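Local coordinates for nitrate transport protein (PDB 3KSX) that is an alkanesulfonate-binding protein, probably periplasmic, that binds the sulfonate buffer MOPS here and probably delivers its ligands to a membrane transporter, at residues D99-P108 against T210-A221; A29-K37 against G78-G86. One frame throughout, in Å; residues are numbered along the deposited sequence. Where two conformers were deposited one is given.

Interaction 1: residues D99-P108 against T210-A221; sequences DLLYVGWVPP and TGGFFLSSRRYA
Tyr102 and Leu215, Trp105 and Phe213, and Val106 and Gly212 pair across two antiparallel strands, 100-106 and 212-217, whose axes come within 4.5 Å at an angle of 160°; they are the last two strands across a five-stranded mixed sheet, with 100-106 at its edge within this chain. A classic beta bulge interrupts the pairing: Val103 and Gly104 both face Phe214, and the register slips by one residue. Val103 N donates to Phe214 O at 2.9 Å, whereas the bond from Gly104 N to the same oxygen is weak. On one face of the sheet, Tyr102, Trp105 and Phe213 form an aromatic cluster. Tyr102 turns its CD2 edge onto the Phe213 ring in a T-shaped pair, planes at 88° and centroids 5.0 Å apart, while Leu215 CD1 sits over a face of the tyrosine in a CH-pi contact. The tyrosine hydroxyl bonds to Gln94 and Gln287. Trp105 swings its indole back toward the partner strand by holding CG opposite the backbone N (chi1 165°); NE1 then reaches Thr210 O at 2.9 Å, the acceptor lying in the ring plane. On the other face, Leu101 CD1 meets Ala221 CB at 3.6 Å, and its CD2 covers one face of the Arg218 guanidinium. Arg218 also forms a salt bridge with Asp99: NE approaches OD1 at 3.2 Å from above the carboxylate plane.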
loop_
_atom_site.group_PDB
_atom_site.type_symbol
_atom_site.label_atom_id
_atom_site.label_comp_id
_atom_site.label_asym_id
_atom_site.label_seq_id
_atom_site.Cartn_x
_atom_site.Cartn_y
_atom_site.Cartn_z
ATOM N N ASP A 99 11.160 11.496 -10.214
ATOM C CA ASP A 99 10.654 12.861 -10.126
ATOM C C ASP A 99 9.143 12.865 -10.003
ATOM O O ASP A 99 8.408 13.426 -10.851
ATOM C CB ASP A 99 11.036 13.639 -11.395
ATOM C CG ASP A 99 10.916 15.158 -11.216
ATOM O OD1 ASP A 99 10.869 15.619 -10.063
ATOM O OD2 ASP A 99 10.861 15.892 -12.245
ATOM N N LEU A 100 8.674 12.213 -8.968
ATOM C CA LEU A 100 7.254 12.042 -8.769
ATOM C C LEU A 100 6.679 13.166 -7.944
ATOM O O LEU A 100 7.424 13.884 -7.272
ATOM C CB LEU A 100 7.066 10.680 -8.061
ATOM C CG LEU A 100 7.838 10.458 -6.755
ATOM C CD1 LEU A 100 6.976 11.034 -5.611
ATOM C CD2 LEU A 100 7.855 8.929 -6.547
ATOM N N LEU A 101 5.339 13.290 -7.942
ATOM C CA LEU A 101 4.675 14.139 -7.020
ATOM C C LEU A 101 3.752 13.291 -6.122
ATOM O O LEU A 101 3.222 12.301 -6.596
ATOM C CB LEU A 101 3.807 15.150 -7.823
ATOM C CG LEU A 101 4.544 16.259 -8.546
ATOM C CD1 LEU A 101 3.469 17.039 -9.371
ATOM C CD2 LEU A 101 5.314 17.200 -7.585
ATOM N N TYR A 102 3.549 13.718 -4.870
ATOM C CA TYR A 102 2.490 13.177 -3.991
ATOM C C TYR A 102 1.302 14.057 -4.269
ATOM O O TYR A 102 1.408 15.243 -4.040
ATOM C CB TYR A 102 2.906 13.384 -2.534
ATOM C CG TYR A 102 4.091 12.570 -2.077
ATOM C CD1 TYR A 102 5.408 12.975 -2.380
ATOM C CD2 TYR A 102 3.901 11.433 -1.312
ATOM C CE1 TYR A 102 6.560 12.230 -1.883
ATOM C CE2 TYR A 102 4.989 10.696 -0.820
ATOM C CZ TYR A 102 6.302 11.060 -1.137
ATOM O OH TYR A 102 7.392 10.323 -0.619
ATOM N N VAL A 103 0.146 13.507 -4.673
ATOM C CA VAL A 103 -0.963 14.348 -5.099
ATOM C C VAL A 103 -2.207 14.020 -4.213
ATOM O O VAL A 103 -3.265 14.670 -4.274
ATOM C CB VAL A 103 -1.264 14.155 -6.647
ATOM C CG1 VAL A 103 0.014 14.513 -7.485
ATOM C CG2 VAL A 103 -1.733 12.632 -6.925
ATOM N N GLY A 104 -2.087 12.999 -3.392
ATOM C CA GLY A 104 -3.191 12.636 -2.536
ATOM C C GLY A 104 -2.772 11.710 -1.424
ATOM O O GLY A 104 -1.723 11.048 -1.523
ATOM N N TRP A 105 -3.553 11.717 -0.341
ATOM C CA TRP A 105 -3.175 10.949 0.880
ATOM C C TRP A 105 -4.300 10.041 1.315
ATOM O O TRP A 105 -5.466 10.482 1.285
ATOM C CB TRP A 105 -2.723 11.899 2.021
ATOM C CG TRP A 105 -2.662 11.240 3.401
ATOM C CD1 TRP A 105 -1.847 10.251 3.791
ATOM C CD2 TRP A 105 -3.568 11.463 4.499
ATOM N NE1 TRP A 105 -2.096 9.889 5.121
ATOM C CE2 TRP A 105 -3.174 10.599 5.557
ATOM C CE3 TRP A 105 -4.648 12.324 4.687
ATOM C CZ2 TRP A 105 -3.837 10.565 6.805
ATOM C CZ3 TRP A 105 -5.351 12.247 5.872
ATOM C CH2 TRP A 105 -4.929 11.376 6.935
ATOM N N VAL A 106 -3.940 8.806 1.710
ATOM C CA VAL A 106 -4.865 7.738 2.003
ATOM C C VAL A 106 -4.600 7.445 3.491
ATOM O O VAL A 106 -3.486 7.062 3.860
ATOM C CB VAL A 106 -4.481 6.429 1.211
ATOM C CG1 VAL A 106 -5.436 5.320 1.603
ATOM C CG2 VAL A 106 -4.534 6.651 -0.337
ATOM N N PRO A 107 -5.578 7.682 4.370
ATOM C CA PRO A 107 -5.285 7.416 5.771
ATOM C C PRO A 107 -4.926 5.937 6.108
ATOM O O PRO A 107 -5.211 4.994 5.341
ATOM C CB PRO A 107 -6.556 7.838 6.439
ATOM C CG PRO A 107 -7.087 8.941 5.432
ATOM C CD PRO A 107 -6.962 8.143 4.216
ATOM N N PRO A 108 -4.231 5.734 7.225
ATOM C CA PRO A 108 -3.690 4.393 7.374
ATOM C C PRO A 108 -4.719 3.354 7.840
ATOM O O PRO A 108 -5.814 3.687 8.346
ATOM C CB PRO A 108 -2.632 4.572 8.518
ATOM C CG PRO A 108 -3.225 5.701 9.338
ATOM C CD PRO A 108 -3.774 6.639 8.280
ATOM N N THR A 210 1.704 6.337 8.773
ATOM C CA THR A 210 1.292 7.454 7.969
ATOM C C THR A 210 0.090 7.223 7.102
ATOM O O THR A 210 -0.786 8.106 6.943
ATOM C CB THR A 210 2.473 7.953 7.098
ATOM O OG1 THR A 210 3.579 8.282 7.940
ATOM C CG2 THR A 210 2.080 9.231 6.276
ATOM N N GLY A 211 0.055 6.048 6.498
ATOM C CA GLY A 211 -0.982 5.657 5.537
ATOM C C GLY A 211 -0.299 5.486 4.177
ATOM O O GLY A 211 0.812 4.905 4.055
ATOM N N GLY A 212 -0.971 5.936 3.143
ATOM C CA GLY A 212 -0.408 5.696 1.802
ATOM C C GLY A 212 -0.655 6.954 0.956
ATOM O O GLY A 212 -1.189 7.969 1.453
ATOM N N PHE A 213 -0.357 6.849 -0.349
ATOM C CA PHE A 213 -0.372 8.042 -1.184
ATOM C C PHE A 213 -0.873 7.730 -2.580
ATOM O O PHE A 213 -0.743 6.564 -3.005
ATOM C CB PHE A 213 1.046 8.672 -1.205
ATOM C CG PHE A 213 1.491 9.188 0.129
ATOM C CD1 PHE A 213 0.895 10.334 0.654
ATOM C CD2 PHE A 213 2.404 8.512 0.902
ATOM C CE1 PHE A 213 1.275 10.821 1.872
ATOM C CE2 PHE A 213 2.777 8.985 2.160
ATOM C CZ PHE A 213 2.170 10.153 2.649
ATOM N N PHE A 214 -1.479 8.720 -3.250
ATOM C CA PHE A 214 -1.538 8.739 -4.708
ATOM C C PHE A 214 -0.328 9.523 -5.263
ATOM O O PHE A 214 -0.042 10.607 -4.760
ATOM C CB PHE A 214 -2.893 9.250 -5.164
ATOM C CG PHE A 214 -3.860 8.148 -5.290
ATOM C CD1 PHE A 214 -4.503 7.634 -4.137
ATOM C CD2 PHE A 214 -4.025 7.493 -6.518
ATOM C CE1 PHE A 214 -5.393 6.486 -4.243
ATOM C CE2 PHE A 214 -4.876 6.417 -6.644
ATOM C CZ PHE A 214 -5.550 5.889 -5.509
ATOM N N LEU A 215 0.441 8.896 -6.165
ATOM C CA LEU A 215 1.657 9.419 -6.811
ATOM C C LEU A 215 1.324 9.755 -8.280
ATOM O O LEU A 215 0.543 9.086 -8.951
ATOM C CB LEU A 215 2.872 8.453 -6.734
ATOM C CG LEU A 215 3.459 8.162 -5.320
ATOM C CD1 LEU A 215 3.409 9.435 -4.389
ATOM C CD2 LEU A 215 2.651 7.038 -4.624
ATOM N N SER A 216 1.951 10.787 -8.789
ATOM C CA SER A 216 1.726 11.120 -10.194
ATOM C C SER A 216 3.062 11.469 -10.804
ATOM O O SER A 216 4.062 11.837 -10.086
ATOM C CB SER A 216 0.800 12.338 -10.276
ATOM O OG SER A 216 0.514 12.722 -11.625
ATOM N N SER A 217 3.082 11.399 -12.136
ATOM C CA SER A 217 4.096 11.975 -12.963
ATOM C C SER A 217 4.064 13.490 -12.722
ATOM O O SER A 217 2.973 14.070 -12.616
ATOM C CB SER A 217 3.720 11.646 -14.446
ATOM O OG SER A 217 4.154 12.644 -15.366
ATOM N N ARG A 218 5.207 14.128 -12.527
ATOM C CA ARG A 218 5.231 15.600 -12.423
ATOM C C ARG A 218 4.698 16.300 -13.728
ATOM O O ARG A 218 3.885 17.264 -13.656
ATOM C CB ARG A 218 6.639 16.084 -12.098
ATOM C CG ARG A 218 6.756 17.629 -12.165
ATOM C CD ARG A 218 8.151 18.118 -11.822
ATOM N NE ARG A 218 8.575 17.751 -10.465
ATOM C CZ ARG A 218 8.407 18.496 -9.369
ATOM N NH1 ARG A 218 7.814 19.683 -9.450
ATOM N NH2 ARG A 218 8.855 18.061 -8.175
ATOM N N ARG A 219 5.087 15.792 -14.908
ATOM C CA ARG A 219 4.506 16.340 -16.155
ATOM C C ARG A 219 2.978 16.238 -16.268
ATOM O O ARG A 219 2.314 17.169 -16.672
ATOM C CB ARG A 219 5.148 15.673 -17.347
ATOM C CG ARG A 219 6.576 16.152 -17.511
ATOM C CD ARG A 219 7.318 15.372 -18.632
ATOM N NE ARG A 219 8.467 16.137 -19.148
ATOM C CZ ARG A 219 8.427 16.864 -20.270
ATOM N NH1 ARG A 219 7.283 16.882 -20.996
ATOM N NH2 ARG A 219 9.534 17.547 -20.695
ATOM N N TYR A 220 2.413 15.097 -15.882
ATOM C CA TYR A 220 0.979 14.902 -16.082
ATOM C C TYR A 220 0.220 15.809 -15.089
ATOM O O TYR A 220 -0.775 16.370 -15.461
ATOM C CB TYR A 220 0.613 13.429 -15.888
ATOM C CG TYR A 220 -0.786 12.994 -16.340
ATOM C CD1 TYR A 220 -1.035 12.590 -17.659
ATOM C CD2 TYR A 220 -1.840 12.961 -15.419
ATOM C CE1 TYR A 220 -2.309 12.157 -18.054
ATOM C CE2 TYR A 220 -3.110 12.491 -15.798
ATOM C CZ TYR A 220 -3.325 12.067 -17.095
ATOM O OH TYR A 220 -4.582 11.626 -17.428
ATOM N N ALA A 221 0.676 15.886 -13.826
ATOM C CA ALA A 221 -0.025 16.650 -12.801
ATOM C C ALA A 221 0.079 18.165 -13.093
ATOM O O ALA A 221 -0.865 18.942 -12.871
ATOM C CB ALA A 221 0.540 16.296 -11.380
HETATM O O HOH W 1 7.921 12.118 -12.911
#

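Interaction 2: residues A29-K37 against G78-G86; sequences AQLRIGYQK and GSIDLGGAG. With MPO (3[N-morpholino]propane sulfonic acid), chain B.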
loop_
_atom_site.group_PDB
_atom_site.type_symbol
_atom_site.label_atom_id
_atom_site.label_comp_id
_atom_site.label_asym_id
_atom_site.label_seq_id
_atom_site.Cartn_x
_atom_site.Cartn_y
_atom_site.Cartn_z
ATOM N N ALA A 29 -6.176 13.030 -23.091
ATOM C CA ALA A 29 -6.593 11.980 -24.017
ATOM C C ALA A 29 -6.695 10.638 -23.271
ATOM O O ALA A 29 -7.578 9.814 -23.566
ATOM C CB ALA A 29 -5.594 11.840 -25.128
ATOM N N GLN A 30 -5.809 10.435 -22.291
ATOM C CA GLN A 30 -5.698 9.124 -21.679
ATOM C C GLN A 30 -5.245 9.266 -20.198
ATOM O O GLN A 30 -4.510 10.210 -19.844
ATOM C CB GLN A 30 -4.683 8.263 -22.455
ATOM C CG GLN A 30 -4.786 6.797 -22.001
ATOM C CD GLN A 30 -3.822 5.821 -22.697
ATOM O OE1 GLN A 30 -2.757 6.207 -23.190
ATOM N NE2 GLN A 30 -4.191 4.539 -22.691
ATOM N N LEU A 31 -5.692 8.332 -19.358
ATOM C CA LEU A 31 -5.194 8.216 -17.986
ATOM C C LEU A 31 -4.863 6.749 -17.808
ATOM O O LEU A 31 -5.786 5.918 -17.757
ATOM C CB LEU A 31 -6.278 8.626 -16.986
ATOM C CG LEU A 31 -5.954 8.227 -15.517
ATOM C CD1 LEU A 31 -4.595 8.808 -15.043
ATOM C CD2 LEU A 31 -7.069 8.654 -14.624
ATOM N N ARG A 32 -3.572 6.409 -17.739
ATOM C CA ARG A 32 -3.156 5.056 -17.466
ATOM C C ARG A 32 -2.834 5.060 -15.974
ATOM O O ARG A 32 -1.869 5.742 -15.572
ATOM C CB ARG A 32 -1.877 4.686 -18.260
ATOM C CG ARG A 32 -2.138 4.445 -19.773
ATOM C CD ARG A 32 -0.940 3.882 -20.614
ATOM N NE ARG A 32 -0.241 2.813 -19.948
ATOM C CZ ARG A 32 -0.420 1.485 -20.030
ATOM N NH1 ARG A 32 -1.335 0.922 -20.771
ATOM N NH2 ARG A 32 0.398 0.679 -19.319
ATOM N N ILE A 33 -3.737 4.452 -15.179
ATOM C CA ILE A 33 -3.672 4.534 -13.706
ATOM C C ILE A 33 -3.310 3.176 -13.090
ATOM O O ILE A 33 -3.868 2.137 -13.450
ATOM C CB ILE A 33 -4.946 5.179 -13.147
ATOM C CG1 ILE A 33 -5.064 5.059 -11.657
ATOM C CG2 ILE A 33 -6.210 4.576 -13.819
ATOM C CD1 ILE A 33 -6.257 5.832 -11.061
ATOM N N GLY A 34 -2.298 3.146 -12.235
ATOM C CA GLY A 34 -1.947 1.913 -11.608
ATOM C C GLY A 34 -2.674 1.662 -10.296
ATOM O O GLY A 34 -2.986 2.581 -9.538
ATOM N N TYR A 35 -2.911 0.377 -10.032
ATOM C CA TYR A 35 -3.573 -0.010 -8.818
ATOM C C TYR A 35 -3.093 -1.391 -8.374
ATOM O O TYR A 35 -2.382 -2.041 -9.118
ATOM C CB TYR A 35 -5.103 0.034 -9.025
ATOM C CG TYR A 35 -5.635 -1.181 -9.737
ATOM C CD1 TYR A 35 -5.410 -1.389 -11.106
ATOM C CD2 TYR A 35 -6.326 -2.175 -9.030
ATOM C CE1 TYR A 35 -5.942 -2.541 -11.766
ATOM C CE2 TYR A 35 -6.835 -3.313 -9.675
ATOM C CZ TYR A 35 -6.628 -3.489 -11.010
ATOM O OH TYR A 35 -7.107 -4.644 -11.576
ATOM N N GLN A 36 -3.406 -1.737 -7.117
ATOM C CA GLN A 36 -3.081 -2.976 -6.465
ATOM C C GLN A 36 -4.427 -3.605 -6.149
ATOM O O GLN A 36 -5.286 -2.937 -5.607
ATOM C CB GLN A 36 -2.337 -2.715 -5.126
ATOM C CG GLN A 36 -0.988 -2.064 -5.368
ATOM C CD GLN A 36 -0.203 -1.860 -4.100
ATOM O OE1 GLN A 36 -0.037 -2.768 -3.301
ATOM N NE2 GLN A 36 0.264 -0.666 -3.917
ATOM N N LYS A 37 -4.596 -4.874 -6.511
ATOM C CA LYS A 37 -5.834 -5.633 -6.184
ATOM C C LYS A 37 -6.202 -5.621 -4.701
ATOM O O LYS A 37 -7.404 -5.632 -4.339
ATOM C CB LYS A 37 -5.763 -7.075 -6.721
ATOM C CG LYS A 37 -6.053 -7.236 -8.258
ATOM C CD LYS A 37 -6.445 -8.704 -8.624
ATOM C CE LYS A 37 -7.374 -8.800 -9.875
ATOM N NZ LYS A 37 -8.328 -9.992 -9.726
ATOM N N GLY A 78 7.261 5.837 -17.085
ATOM C CA GLY A 78 6.111 6.248 -17.939
ATOM C C GLY A 78 5.013 5.265 -18.352
ATOM O O GLY A 78 4.152 5.651 -19.179
ATOM N N SER A 79 5.003 4.040 -17.782
ATOM C CA SER A 79 4.061 2.960 -18.097
ATOM C C SER A 79 2.683 3.358 -17.537
ATOM O O SER A 79 1.655 2.844 -17.967
ATOM C CB SER A 79 4.482 1.666 -17.336
ATOM O OG SER A 79 5.619 1.227 -17.953
ATOM N N ILE A 80 2.690 4.184 -16.491
ATOM C CA ILE A 80 1.452 4.752 -15.917
ATOM C C ILE A 80 1.804 6.191 -15.558
ATOM O O ILE A 80 2.979 6.524 -15.450
ATOM C CB ILE A 80 1.013 3.955 -14.657
ATOM C CG1 ILE A 80 2.150 3.940 -13.574
ATOM C CG2 ILE A 80 0.481 2.545 -15.059
ATOM C CD1 ILE A 80 1.650 3.335 -12.248
ATOM N N ASP A 81 0.825 6.993 -15.225
ATOM C CA ASP A 81 1.041 8.386 -14.905
ATOM C C ASP A 81 0.490 8.752 -13.528
ATOM O O ASP A 81 0.729 9.844 -13.028
ATOM C CB ASP A 81 0.377 9.214 -15.979
ATOM C CG ASP A 81 1.129 9.153 -17.248
ATOM O OD1 ASP A 81 2.330 8.906 -17.193
ATOM O OD2 ASP A 81 0.562 9.369 -18.293
ATOM N N LEU A 82 -0.287 7.825 -12.937
ATOM C CA LEU A 82 -0.914 8.000 -11.645
ATOM C C LEU A 82 -1.066 6.635 -10.990
ATOM O O LEU A 82 -1.374 5.644 -11.692
ATOM C CB LEU A 82 -2.309 8.648 -11.814
ATOM C CG LEU A 82 -3.126 9.093 -10.594
ATOM C CD1 LEU A 82 -2.410 10.129 -9.720
ATOM C CD2 LEU A 82 -4.395 9.744 -11.109
ATOM N N GLY A 83 -0.863 6.530 -9.675
ATOM C CA GLY A 83 -1.083 5.210 -9.037
ATOM C C GLY A 83 -1.071 5.305 -7.521
ATOM O O GLY A 83 -0.561 6.294 -6.972
ATOM N N GLY A 84 -1.671 4.304 -6.855
ATOM C CA GLY A 84 -1.736 4.291 -5.392
ATOM C C GLY A 84 -0.738 3.364 -4.769
ATOM O O GLY A 84 -0.593 2.190 -5.197
ATOM N N ALA A 85 -0.120 3.803 -3.700
ATOM C CA ALA A 85 0.845 2.918 -3.029
ATOM C C ALA A 85 0.910 3.282 -1.569
ATOM O O ALA A 85 0.375 4.341 -1.161
ATOM C CB ALA A 85 2.186 3.120 -3.638
ATOM N N GLY A 86 1.635 2.452 -0.813
ATOM C CA GLY A 86 2.013 2.680 0.618
ATOM C C GLY A 86 2.884 3.925 0.838
ATOM O O GLY A 86 3.265 4.605 -0.081
HETATM S S1 MPO B . 2.766 -1.015 -0.748
HETATM O O1 MPO B . 2.136 -0.175 -1.769
HETATM O O2 MPO B . 3.651 -1.968 -1.469
HETATM O O4 MPO B . -4.225 -1.164 3.303
HETATM N N1 MPO B . -1.671 -1.294 1.931
HETATM C C1 MPO B . 1.499 -1.939 -0.053
HETATM O O3 MPO B . 3.528 -0.364 0.362
HETATM C C2 MPO B . 0.498 -0.985 0.609
HETATM C C3 MPO B . -0.615 -1.916 1.139
HETATM C C4 MPO B . -1.918 -2.017 3.180
HETATM C C5 MPO B . -2.990 -1.307 4.021
HETATM C C6 MPO B . -4.083 -0.774 1.919
HETATM C C7 MPO B . -2.931 -1.515 1.199
HETATM O O HOH W 2 -1.903 8.105 -19.414
HETATM O O HOH W 3 -3.123 0.957 -5.427
#
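Arg32 lies against the turn before strand 82-86, its guanidinium edge directed at the carbonyl of Ser79. Two nitrogens grip that single oxygen side-on: NE at 2.7 Å and NH2 at 2.8 Å from Ser79 O, which lies close to the guanidinium plane. The bend at chi3 (44°) curls the chain so that both N-H groups face the same acceptor. The backbone of Arg32 adds a second tie, its O accepting from Asp81 N at 3.0 Å, and in one of the two conformers of Asp81 a water links Arg32 N to its OD2. Beside this, Ile80 sends CD1 to within 3.9 Å of Gly34 CA, where the absence of a side chain permits the close approach. On the face carrying Ile33 and Leu82, Leu31 CD1 touches Leu82 CB, and both leucines also pack on helix 225-244. Strands 30-36 and 82-86 run parallel, 12° apart, as neighbours in a five-stranded mixed sheet of a periplasmic binding protein. Gly34 uses both of its backbone polar atoms across the pair: its N donates to Leu82 O at 2.7 Å, in the carbonyl plane, and its O accepts a weak bond from Gly84 N. At the C-terminal ends of the strands the sheet opens onto the ligand site. Here the extended Gln36 chain (chi2 -177°) carries NE2 between two acceptors, Gly84 O at 3.2 Å and the MOPS sulfonate oxygen O1 at 2.9 Å. Gly86 N donates to that same O1 at 2.8 Å, while Gly68 N and Ser141 N also hydrogen-bond to the ligand.

How the interactions relate
Both contacts belong to one five-stranded mixed sheet, ordered 59-65, 30-36, 82-86, 212-217, 100-106, and their centres lie about 11 Å apart. Interaction 2 joins the second and third strands, interaction 1 the fourth and fifth. Along the chain, interaction 2 closes before interaction 1 opens. Strands 82-86 and 212-217 meet antiparallel, Phe213 N lying 2.7 Å from Ala85 O, a probable hydrogen bond; separately, Tyr220 OH of the following helix probably bonds to Gln30 O. Helix 225-244 packs on both, through Phe214 and Leu82. Residues 107-211, which include the second sheet, separate the last two strands, so the chain comes back to complete the first, at one end of which the MOPS sulfonate is bound.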